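Local coordinates for protein AceL NrdHF-1-1 Intein (Metagenome, PDB 6ZGQ) that probably carries out protein splicing as a naturally split class 3 intein, excising itself and joining its flanking sequences, here as a linked, splice-inactive variant, at residues A7-G11 / N22-I26; D56-E62 / K119-L125; F61-F66 / Y99-V103. All coordinates share one frame; numbering follows the deposited sequence. Where two conformers were deposited one is given.

Overall arrangement
The chain has no helix and is a little over half strand, consistent with the HINT fold of inteins. Contact 1 comes first in the sequence; its 7-11 segment begins at Ala-7, probably the first intein residue, and so lies beside the expected upstream splice junction. Contact 2 pairs strands 57-63 and 119-125 at the surface. Its centre is about 16 Å from that of contact 1, and the two touch where Leu-9 CD2 packs 3.7 Å from Ile-58 CD1. Contact 3 shares Phe-61 and Glu-62 with contact 2, their centres about 15 Å apart. Contacts 1 and 3 lie on opposite sides of the chain's centre, about 19 Å between centres, and do not touch.

Contact 1. Residues A7-G11 / N22-I26; sequences ALLVG and NIENI
Leu-8 and Ile-23 meet at about a right angle, methyl against methyl. The closest pair is Leu-8 CD1 and Ile-23 CD1, 3.5 Å apart, and Ile-23 CD1 also reaches Leu-8 CB at 4.1 Å. The CG1 branch of Ile-23 is anti to the backbone N, which sends CD1 across to the leucine. Its other branch, CG2, faces the backbone of the 7-11 segment, 4.1 Å from Gly-11 N. Both side chains are buried, and Leu-8 also packs on Val-70 and His-74.

At Val-10 and Gly-11 the contact becomes polar. Glu-24 is bent at chi2 (-97°), and this brings its carboxylate back to the 7-11 segment. Gly-11 N donates to Glu-24 OE1 over 2.8 Å. The bond is bent, with 141° at the hydrogen. It arrives on the syn side of the oxygen, 21° out of the carboxylate plane. Val-10 slants past the same side chain, and its CG2 methyl lies 3.3 Å from Glu-24 OE1. The acceptor oxygen therefore has an amide and a methyl close by.

Water 1 makes a second polar link. It donates to Gly-11 O at 2.8 Å and to Asn-22 OD1 at 3.1 Å. Asn-22 OD1 also accepts from Lys-13 NZ. Ile-23 to Asn-25 form a short 3-10 segment, which turns Ile-23 toward strand 8-9 and Glu-24 toward Val-10 and Gly-11.

The contact joins strand 8-9, just after the probable start of the intein, to the loop after strand 20-22. Gly-11 is held at both its amide and its carbonyl, one directly and one through water. The acceptor is a carboxylate oxygen, so the amide bond probably has some charge assistance, while the Leu-8 and Ile-23 pair adds a purely apolar hold.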
loop_
_atom_site.group_PDB
_atom_site.type_symbol
_atom_site.label_atom_id
_atom_site.label_comp_id
_atom_site.label_asym_id
_atom_site.label_seq_id
_atom_site.Cartn_x
_atom_site.Cartn_y
_atom_site.Cartn_z
ATOM N N ALA A 7 7.361 -6.134 0.329
ATOM C CA ALA A 7 7.807 -4.879 -0.294
ATOM C C ALA A 7 6.892 -4.440 -1.447
ATOM O O ALA A 7 6.053 -5.234 -1.895
ATOM C CB ALA A 7 9.234 -5.077 -0.782
ATOM N N LEU A 8 7.061 -3.187 -1.894
ATOM C CA LEU A 8 6.307 -2.578 -3.010
ATOM C C LEU A 8 7.249 -2.359 -4.194
ATOM O O LEU A 8 8.407 -1.994 -3.962
ATOM C CB LEU A 8 5.734 -1.224 -2.573
ATOM C CG LEU A 8 4.824 -1.268 -1.350
ATOM C CD1 LEU A 8 4.656 0.116 -0.745
ATOM C CD2 LEU A 8 3.472 -1.852 -1.723
ATOM N N LEU A 9 6.744 -2.545 -5.424
ATOM C CA LEU A 9 7.536 -2.397 -6.663
ATOM C C LEU A 9 8.201 -1.027 -6.680
ATOM O O LEU A 9 7.562 -0.041 -6.286
ATOM C CB LEU A 9 6.645 -2.546 -7.903
ATOM C CG LEU A 9 7.380 -2.510 -9.243
ATOM C CD1 LEU A 9 8.353 -3.672 -9.337
ATOM C CD2 LEU A 9 6.399 -2.540 -10.400
ATOM N N VAL A 10 9.463 -0.967 -7.125
ATOM C CA VAL A 10 10.199 0.305 -7.267
ATOM C C VAL A 10 9.331 1.284 -8.069
ATOM O O VAL A 10 8.587 0.852 -8.970
ATOM C CB VAL A 10 11.597 0.114 -7.925
ATOM C CG1 VAL A 10 11.494 -0.447 -9.340
ATOM C CG2 VAL A 10 12.395 1.412 -7.919
ATOM N N GLY A 11 9.385 2.566 -7.693
ATOM C CA GLY A 11 8.683 3.629 -8.402
ATOM C C GLY A 11 7.263 3.837 -7.920
ATOM O O GLY A 11 6.613 4.783 -8.360
ATOM N N ASN A 22 8.756 8.984 -4.846
ATOM C CA ASN A 22 9.172 7.632 -5.263
ATOM C C ASN A 22 9.671 6.881 -4.027
ATOM O O ASN A 22 10.510 7.411 -3.291
ATOM C CB ASN A 22 10.257 7.709 -6.345
ATOM C CG ASN A 22 9.789 8.451 -7.582
ATOM O OD1 ASN A 22 8.613 8.412 -7.923
ATOM N ND2 ASN A 22 10.708 9.129 -8.258
ATOM N N ILE A 23 9.111 5.695 -3.775
ATOM C CA ILE A 23 9.383 4.939 -2.541
ATOM C C ILE A 23 10.893 4.720 -2.366
ATOM O O ILE A 23 11.383 4.807 -1.242
ATOM C CB ILE A 23 8.579 3.614 -2.467
ATOM C CG1 ILE A 23 8.754 2.949 -1.089
ATOM C CG2 ILE A 23 8.966 2.669 -3.606
ATOM C CD1 ILE A 23 7.678 1.945 -0.743
ATOM N N GLU A 24 11.620 4.488 -3.470
ATOM C CA GLU A 24 13.077 4.227 -3.429
ATOM C C GLU A 24 13.873 5.441 -2.938
ATOM O O GLU A 24 15.069 5.296 -2.653
ATOM C CB GLU A 24 13.622 3.816 -4.799
ATOM C CG GLU A 24 13.470 4.889 -5.871
ATOM C CD GLU A 24 12.252 4.691 -6.753
ATOM O OE1 GLU A 24 11.277 4.048 -6.310
ATOM O OE2 GLU A 24 12.281 5.176 -7.899
ATOM N N ASN A 25 13.226 6.614 -2.880
ATOM C CA ASN A 25 13.845 7.871 -2.417
ATOM C C ASN A 25 13.422 8.250 -0.992
ATOM O O ASN A 25 13.917 9.248 -0.474
ATOM C CB ASN A 25 13.519 9.028 -3.374
ATOM C CG ASN A 25 14.081 8.810 -4.758
ATOM O OD1 ASN A 25 13.381 8.971 -5.754
ATOM N ND2 ASN A 25 15.347 8.428 -4.828
ATOM N N ILE A 26 12.532 7.471 -0.366
ATOM C CA ILE A 26 12.086 7.727 1.019
ATOM C C ILE A 26 13.254 7.451 1.982
ATOM O O ILE A 26 13.928 6.419 1.845
ATOM C CB ILE A 26 10.856 6.859 1.396
ATOM C CG1 ILE A 26 9.607 7.287 0.601
ATOM C CG2 ILE A 26 10.594 6.894 2.901
ATOM C CD1 ILE A 26 8.998 8.601 1.041
HETATM O O HOH W 1 7.734 6.579 -10.248
#

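Contact 2. Residues D56-E62 / K119-L125; sequences DEIYHFE and KITHTKL
His-122 lies over one face of the Tyr-59 ring. Its CB starts above that face, 4.0 Å from the ring centroid, as a CH-pi contact. CG is anti to the backbone N (chi1 -174°), and the imidazole is carried along the tyrosine toward its hydroxyl end. His-122 CG sits 3.3 Å from Tyr-59 CZ. The rings form an offset stack, their planes 16° apart. His-122 CD2 lies 3.3 Å from Tyr-59 CE1, with Ile-58 O at the imidazole edge.

Tyr-59 and His-122 form a non-hydrogen-bonded pair of two antiparallel strands. Strand 57-63 is the middle of a three-stranded sheet, and strand 119-125 is an outer one. The flanking pairs, Ile-58 with Thr-123 and His-60 with Thr-121, carry the doubled backbone bonds.

His-122 ND1 lies 3.0 Å from Tyr-59 OH, and CE1 is 3.2 Å from the same oxygen. At the tip, NE2 donates to Glu-57 OE1 at 2.9 Å, on the anti side of the oxygen. The carboxylate and the imidazole are nearly coplanar, 7° apart. Beyond Glu-57, Lys-124 NZ forms a salt bridge with Asp-56 OD2 at 3.3 Å, its hydrogen bond weak. At the Tyr-59 ring edge sits Ile-120 CG2, and Ile-120 CD1 packs on Phe-61 CE2.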
loop_
_atom_site.group_PDB
_atom_site.type_symbol
_atom_site.label_atom_id
_atom_site.label_comp_id
_atom_site.label_asym_id
_atom_site.label_seq_id
_atom_site.Cartn_x
_atom_site.Cartn_y
_atom_site.Cartn_z
ATOM N N ASP A 56 11.584 -11.306 -8.300
ATOM C CA ASP A 56 11.080 -11.508 -9.671
ATOM C C ASP A 56 9.643 -12.055 -9.692
ATOM O O ASP A 56 9.241 -12.688 -10.669
ATOM C CB ASP A 56 12.035 -12.422 -10.471
ATOM C CG ASP A 56 12.034 -13.858 -9.980
ATOM O OD1 ASP A 56 11.415 -14.129 -8.930
ATOM O OD2 ASP A 56 12.648 -14.708 -10.653
ATOM N N GLU A 57 8.866 -11.813 -8.638
ATOM C CA GLU A 57 7.423 -12.103 -8.692
ATOM C C GLU A 57 6.637 -11.018 -7.953
ATOM O O GLU A 57 7.125 -10.456 -6.954
ATOM C CB GLU A 57 7.091 -13.520 -8.206
ATOM C CG GLU A 57 7.373 -13.774 -6.746
ATOM C CD GLU A 57 7.123 -15.218 -6.367
ATOM O OE1 GLU A 57 6.076 -15.770 -6.769
ATOM O OE2 GLU A 57 7.979 -15.800 -5.671
ATOM N N ILE A 58 5.447 -10.722 -8.481
ATOM C CA ILE A 58 4.644 -9.553 -8.098
ATOM C C ILE A 58 3.165 -9.949 -8.104
ATOM O O ILE A 58 2.776 -10.804 -8.921
ATOM C CB ILE A 58 4.921 -8.379 -9.078
ATOM C CG1 ILE A 58 4.577 -7.026 -8.459
ATOM C CG2 ILE A 58 4.208 -8.582 -10.411
ATOM C CD1 ILE A 58 5.245 -5.878 -9.172
ATOM N N TYR A 59 2.403 -9.361 -7.170
ATOM C CA TYR A 59 0.924 -9.384 -7.124
ATOM C C TYR A 59 0.425 -7.978 -7.462
ATOM O O TYR A 59 0.715 -7.028 -6.710
ATOM C CB TYR A 59 0.409 -9.793 -5.739
ATOM C CG TYR A 59 0.437 -11.280 -5.553
ATOM C CD1 TYR A 59 1.613 -11.929 -5.205
ATOM C CD2 TYR A 59 -0.701 -12.048 -5.775
ATOM C CE1 TYR A 59 1.653 -13.301 -5.047
ATOM C CE2 TYR A 59 -0.668 -13.424 -5.628
ATOM C CZ TYR A 59 0.513 -14.045 -5.271
ATOM O OH TYR A 59 0.539 -15.405 -5.120
ATOM N N HIS A 60 -0.270 -7.873 -8.604
ATOM C CA HIS A 60 -0.827 -6.623 -9.134
ATOM C C HIS A 60 -2.337 -6.636 -8.904
ATOM O O HIS A 60 -3.051 -7.412 -9.554
ATOM C CB HIS A 60 -0.489 -6.454 -10.628
ATOM C CG HIS A 60 -1.008 -5.182 -11.222
ATOM N ND1 HIS A 60 -1.276 -5.045 -12.565
ATOM C CD2 HIS A 60 -1.327 -3.997 -10.651
ATOM C CE1 HIS A 60 -1.728 -3.826 -12.801
ATOM N NE2 HIS A 60 -1.763 -3.167 -11.655
ATOM N N PHE A 61 -2.776 -5.824 -7.932
ATOM C CA PHE A 61 -4.192 -5.565 -7.623
ATOM C C PHE A 61 -4.634 -4.349 -8.456
ATOM O O PHE A 61 -3.963 -3.325 -8.385
ATOM C CB PHE A 61 -4.359 -5.263 -6.122
ATOM C CG PHE A 61 -4.050 -6.426 -5.212
ATOM C CD1 PHE A 61 -2.740 -6.748 -4.884
ATOM C CD2 PHE A 61 -5.071 -7.182 -4.663
ATOM C CE1 PHE A 61 -2.458 -7.806 -4.038
ATOM C CE2 PHE A 61 -4.796 -8.248 -3.826
ATOM C CZ PHE A 61 -3.486 -8.561 -3.512
ATOM N N GLU A 62 -5.714 -4.470 -9.243
ATOM C CA GLU A 62 -6.179 -3.393 -10.140
ATOM C C GLU A 62 -7.709 -3.384 -10.268
ATOM O O GLU A 62 -8.305 -4.388 -10.668
ATOM C CB GLU A 62 -5.544 -3.511 -11.538
ATOM C CG GLU A 62 -5.866 -2.324 -12.449
ATOM C CD GLU A 62 -5.153 -2.343 -13.792
ATOM O OE1 GLU A 62 -4.634 -3.401 -14.200
ATOM O OE2 GLU A 62 -5.115 -1.283 -14.453
ATOM N N LYS A 119 -9.241 -6.857 -9.710
ATOM C CA LYS A 119 -8.576 -7.982 -10.378
ATOM C C LYS A 119 -7.194 -8.200 -9.725
ATOM O O LYS A 119 -6.522 -7.214 -9.379
ATOM C CB LYS A 119 -8.453 -7.644 -11.874
ATOM C CG LYS A 119 -7.766 -8.670 -12.764
ATOM C CD LYS A 119 -7.850 -8.264 -14.231
ATOM C CE LYS A 119 -6.924 -7.102 -14.563
ATOM N NZ LYS A 119 -7.190 -6.555 -15.920
ATOM N N ILE A 120 -6.804 -9.466 -9.543
ATOM C CA ILE A 120 -5.500 -9.839 -8.959
ATOM C C ILE A 120 -4.712 -10.667 -9.983
ATOM O O ILE A 120 -5.211 -11.708 -10.432
ATOM C CB ILE A 120 -5.656 -10.652 -7.647
ATOM C CG1 ILE A 120 -6.634 -9.961 -6.685
ATOM C CG2 ILE A 120 -4.294 -10.859 -6.983
ATOM C CD1 ILE A 120 -7.006 -10.797 -5.478
ATOM N N THR A 121 -3.509 -10.190 -10.328
ATOM C CA THR A 121 -2.562 -10.873 -11.237
ATOM C C THR A 121 -1.305 -11.222 -10.440
ATOM O O THR A 121 -0.735 -10.332 -9.795
ATOM C CB THR A 121 -2.196 -9.956 -12.426
ATOM O OG1 THR A 121 -3.415 -9.491 -13.012
ATOM C CG2 THR A 121 -1.370 -10.693 -13.488
ATOM N N HIS A 122 -0.918 -12.508 -10.460
ATOM C CA HIS A 122 0.366 -13.000 -9.924
ATOM C C HIS A 122 1.268 -13.273 -11.132
ATOM O O HIS A 122 0.927 -14.128 -11.943
ATOM C CB HIS A 122 0.155 -14.278 -9.095
ATOM C CG HIS A 122 1.386 -14.772 -8.403
ATOM N ND1 HIS A 122 1.486 -16.050 -7.901
ATOM C CD2 HIS A 122 2.569 -14.169 -8.141
ATOM C CE1 HIS A 122 2.674 -16.210 -7.345
ATOM N NE2 HIS A 122 3.351 -15.083 -7.477
ATOM N N THR A 123 2.363 -12.514 -11.248
ATOM C CA THR A 123 3.272 -12.531 -12.402
ATOM C C THR A 123 4.672 -12.939 -11.957
ATOM O O THR A 123 5.133 -12.482 -10.905
ATOM C CB THR A 123 3.295 -11.135 -13.078
ATOM O OG1 THR A 123 1.964 -10.811 -13.483
ATOM C CG2 THR A 123 4.222 -11.075 -14.301
ATOM N N LYS A 124 5.306 -13.825 -12.742
ATOM C CA LYS A 124 6.765 -14.014 -12.766
ATOM C C LYS A 124 7.326 -12.943 -13.707
ATOM O O LYS A 124 6.948 -12.921 -14.880
ATOM C CB LYS A 124 7.126 -15.416 -13.299
ATOM C CG LYS A 124 8.590 -15.838 -13.143
ATOM C CD LYS A 124 9.061 -15.805 -11.691
ATOM C CE LYS A 124 9.811 -17.065 -11.296
ATOM N NZ LYS A 124 11.068 -17.236 -12.077
ATOM N N LEU A 125 8.166 -12.046 -13.177
ATOM C CA LEU A 125 8.828 -10.986 -13.951
ATOM C C LEU A 125 9.931 -11.617 -14.806
ATOM O O LEU A 125 10.536 -12.610 -14.379
ATOM C CB LEU A 125 9.400 -9.919 -13.003
ATOM C CG LEU A 125 8.342 -9.110 -12.239
ATOM C CD1 LEU A 125 8.976 -8.229 -11.170
ATOM C CD2 LEU A 125 7.507 -8.275 -13.194
HETATM O O HOH W 2 -4.418 -7.247 -11.890
#

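Contact 3. Residues F61-F66 / Y99-V103; sequences FEGAGF and YFIIV
Phe-66 and Ile-102 come together where a type I' turn, Gly-63 to Phe-66, meets strand 98-104, their CA atoms 6.8 Å apart. The turn is closed by Gly-63 N to Phe-66 O (2.9 Å) and Phe-66 N to Gly-63 O (3.0 Å). Its two central residues, Ala-64 and Gly-65, both have positive phi. The two segments share no hydrogen bond; rings meet rings, and one isoleucine methyl rests on the backbone of the turn.

Phe-66 and Phe-100 carry most of it. Their side chains approach at about a right angle, yet the rings end up almost parallel, with planes 9° apart. They form an offset stack, centroids 4.3 Å apart. The Phe-66 ring lies partly over the ring of Phe-100 and partly over its CB. That CB is 3.8 Å from the Phe-66 centroid and sits over the face as a CH-pi contact. Phe-66 CZ comes 3.6 Å from Phe-100 CD1. The first torsion of Phe-66 is near 180° (chi1 -172°), which swings its ring across to the other strand.

Phe-61 reaches the CZ end of the Phe-100 ring. Its CD2 lies 3.9 Å from Phe-100 CZ. The two planes are steeply inclined, at 76°, and the approach is oblique. Ile-102 serves the turn instead. Its CD1 is 3.3 Å from Ala-64 O and also packs on the backbone carbonyl of Gly-65.

Met-76 and Val-118 each touch all three phenylalanines, and Phe-92 meets the Phe-100 ring. Ile-113 touches both Phe-66 and Ile-102.

This is a beta hairpin of strands 57-63 and 66-70 whose two-residue type I' turn docks on another sheet. The aromatic cluster of Phe-61, Phe-66 and Phe-100 joins the two sheets in the hydrophobic interior of what is probably a HINT domain.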
loop_
_atom_site.group_PDB
_atom_site.type_symbol
_atom_site.label_atom_id
_atom_site.label_comp_id
_atom_site.label_asym_id
_atom_site.label_seq_id
_atom_site.Cartn_x
_atom_site.Cartn_y
_atom_site.Cartn_z
ATOM N N PHE A 61 -2.776 -5.824 -7.932
ATOM C CA PHE A 61 -4.192 -5.565 -7.623
ATOM C C PHE A 61 -4.634 -4.349 -8.456
ATOM O O PHE A 61 -3.963 -3.325 -8.385
ATOM C CB PHE A 61 -4.359 -5.263 -6.122
ATOM C CG PHE A 61 -4.050 -6.426 -5.212
ATOM C CD1 PHE A 61 -2.740 -6.748 -4.884
ATOM C CD2 PHE A 61 -5.071 -7.182 -4.663
ATOM C CE1 PHE A 61 -2.458 -7.806 -4.038
ATOM C CE2 PHE A 61 -4.796 -8.248 -3.826
ATOM C CZ PHE A 61 -3.486 -8.561 -3.512
ATOM N N GLU A 62 -5.714 -4.470 -9.243
ATOM C CA GLU A 62 -6.179 -3.393 -10.140
ATOM C C GLU A 62 -7.709 -3.384 -10.268
ATOM O O GLU A 62 -8.305 -4.388 -10.668
ATOM C CB GLU A 62 -5.544 -3.511 -11.538
ATOM C CG GLU A 62 -5.866 -2.324 -12.449
ATOM C CD GLU A 62 -5.153 -2.343 -13.792
ATOM O OE1 GLU A 62 -4.634 -3.401 -14.200
ATOM O OE2 GLU A 62 -5.115 -1.283 -14.453
ATOM N N GLY A 63 -8.323 -2.245 -9.942
ATOM C CA GLY A 63 -9.752 -2.022 -10.193
ATOM C C GLY A 63 -10.282 -0.817 -9.438
ATOM O O GLY A 63 -9.868 -0.597 -8.299
ATOM N N ALA A 64 -11.144 -0.037 -10.103
ATOM C CA ALA A 64 -11.978 1.008 -9.490
ATOM C C ALA A 64 -11.185 2.061 -8.701
ATOM O O ALA A 64 -11.600 2.445 -7.601
ATOM C CB ALA A 64 -13.040 0.360 -8.608
ATOM N N GLY A 65 -10.069 2.524 -9.277
ATOM C CA GLY A 65 -9.210 3.565 -8.681
ATOM C C GLY A 65 -8.188 3.022 -7.691
ATOM O O GLY A 65 -7.465 3.811 -7.075
ATOM N N PHE A 66 -8.141 1.690 -7.543
ATOM C CA PHE A 66 -7.163 0.971 -6.703
ATOM C C PHE A 66 -6.131 0.283 -7.622
ATOM O O PHE A 66 -6.502 -0.490 -8.521
ATOM C CB PHE A 66 -7.896 -0.052 -5.810
ATOM C CG PHE A 66 -7.027 -0.715 -4.770
ATOM C CD1 PHE A 66 -6.702 -0.062 -3.593
ATOM C CD2 PHE A 66 -6.559 -2.006 -4.962
ATOM C CE1 PHE A 66 -5.910 -0.676 -2.639
ATOM C CE2 PHE A 66 -5.763 -2.625 -4.015
ATOM C CZ PHE A 66 -5.432 -1.957 -2.852
ATOM N N TYR A 99 -13.188 -4.627 1.864
ATOM C CA TYR A 99 -13.090 -3.361 1.123
ATOM C C TYR A 99 -11.676 -2.803 1.202
ATOM O O TYR A 99 -11.145 -2.683 2.307
ATOM C CB TYR A 99 -14.066 -2.340 1.718
ATOM C CG TYR A 99 -15.499 -2.793 1.646
ATOM C CD1 TYR A 99 -16.038 -3.629 2.618
ATOM C CD2 TYR A 99 -16.311 -2.406 0.595
ATOM C CE1 TYR A 99 -17.354 -4.057 2.546
ATOM C CE2 TYR A 99 -17.623 -2.830 0.511
ATOM C CZ TYR A 99 -18.144 -3.651 1.488
ATOM O OH TYR A 99 -19.450 -4.068 1.402
ATOM N N PHE A 100 -11.082 -2.488 0.040
ATOM C CA PHE A 100 -9.818 -1.740 -0.043
ATOM C C PHE A 100 -10.112 -0.256 0.216
ATOM O O PHE A 100 -11.254 0.188 0.012
ATOM C CB PHE A 100 -9.123 -1.951 -1.399
ATOM C CG PHE A 100 -8.561 -3.335 -1.586
ATOM C CD1 PHE A 100 -7.610 -3.836 -0.708
ATOM C CD2 PHE A 100 -8.970 -4.129 -2.650
ATOM C CE1 PHE A 100 -7.081 -5.103 -0.886
ATOM C CE2 PHE A 100 -8.459 -5.403 -2.823
ATOM C CZ PHE A 100 -7.506 -5.887 -1.945
ATOM N N ILE A 101 -9.088 0.475 0.670
ATOM C CA ILE A 101 -9.219 1.842 1.198
ATOM C C ILE A 101 -8.552 2.831 0.230
ATOM O O ILE A 101 -7.321 2.828 0.116
ATOM C CB ILE A 101 -8.591 1.942 2.613
ATOM C CG1 ILE A 101 -9.158 0.846 3.535
ATOM C CG2 ILE A 101 -8.818 3.325 3.222
ATOM C CD1 ILE A 101 -8.420 0.683 4.852
ATOM N N ILE A 102 -9.379 3.622 -0.476
ATOM C CA ILE A 102 -8.964 4.724 -1.367
ATOM C C ILE A 102 -9.107 6.039 -0.580
ATOM O O ILE A 102 -10.060 6.181 0.211
ATOM C CB ILE A 102 -9.823 4.766 -2.666
ATOM C CG1 ILE A 102 -9.640 3.486 -3.492
ATOM C CG2 ILE A 102 -9.488 5.982 -3.526
ATOM C CD1 ILE A 102 -10.642 3.332 -4.618
ATOM N N VAL A 103 -8.148 6.949 -0.787
ATOM C CA VAL A 103 -8.096 8.278 -0.160
ATOM C C VAL A 103 -8.296 9.310 -1.281
ATOM O O VAL A 103 -7.395 9.489 -2.104
ATOM C CB VAL A 103 -6.738 8.498 0.557
ATOM C CG1 VAL A 103 -6.767 9.738 1.445
ATOM C CG2 VAL A 103 -6.346 7.267 1.369
#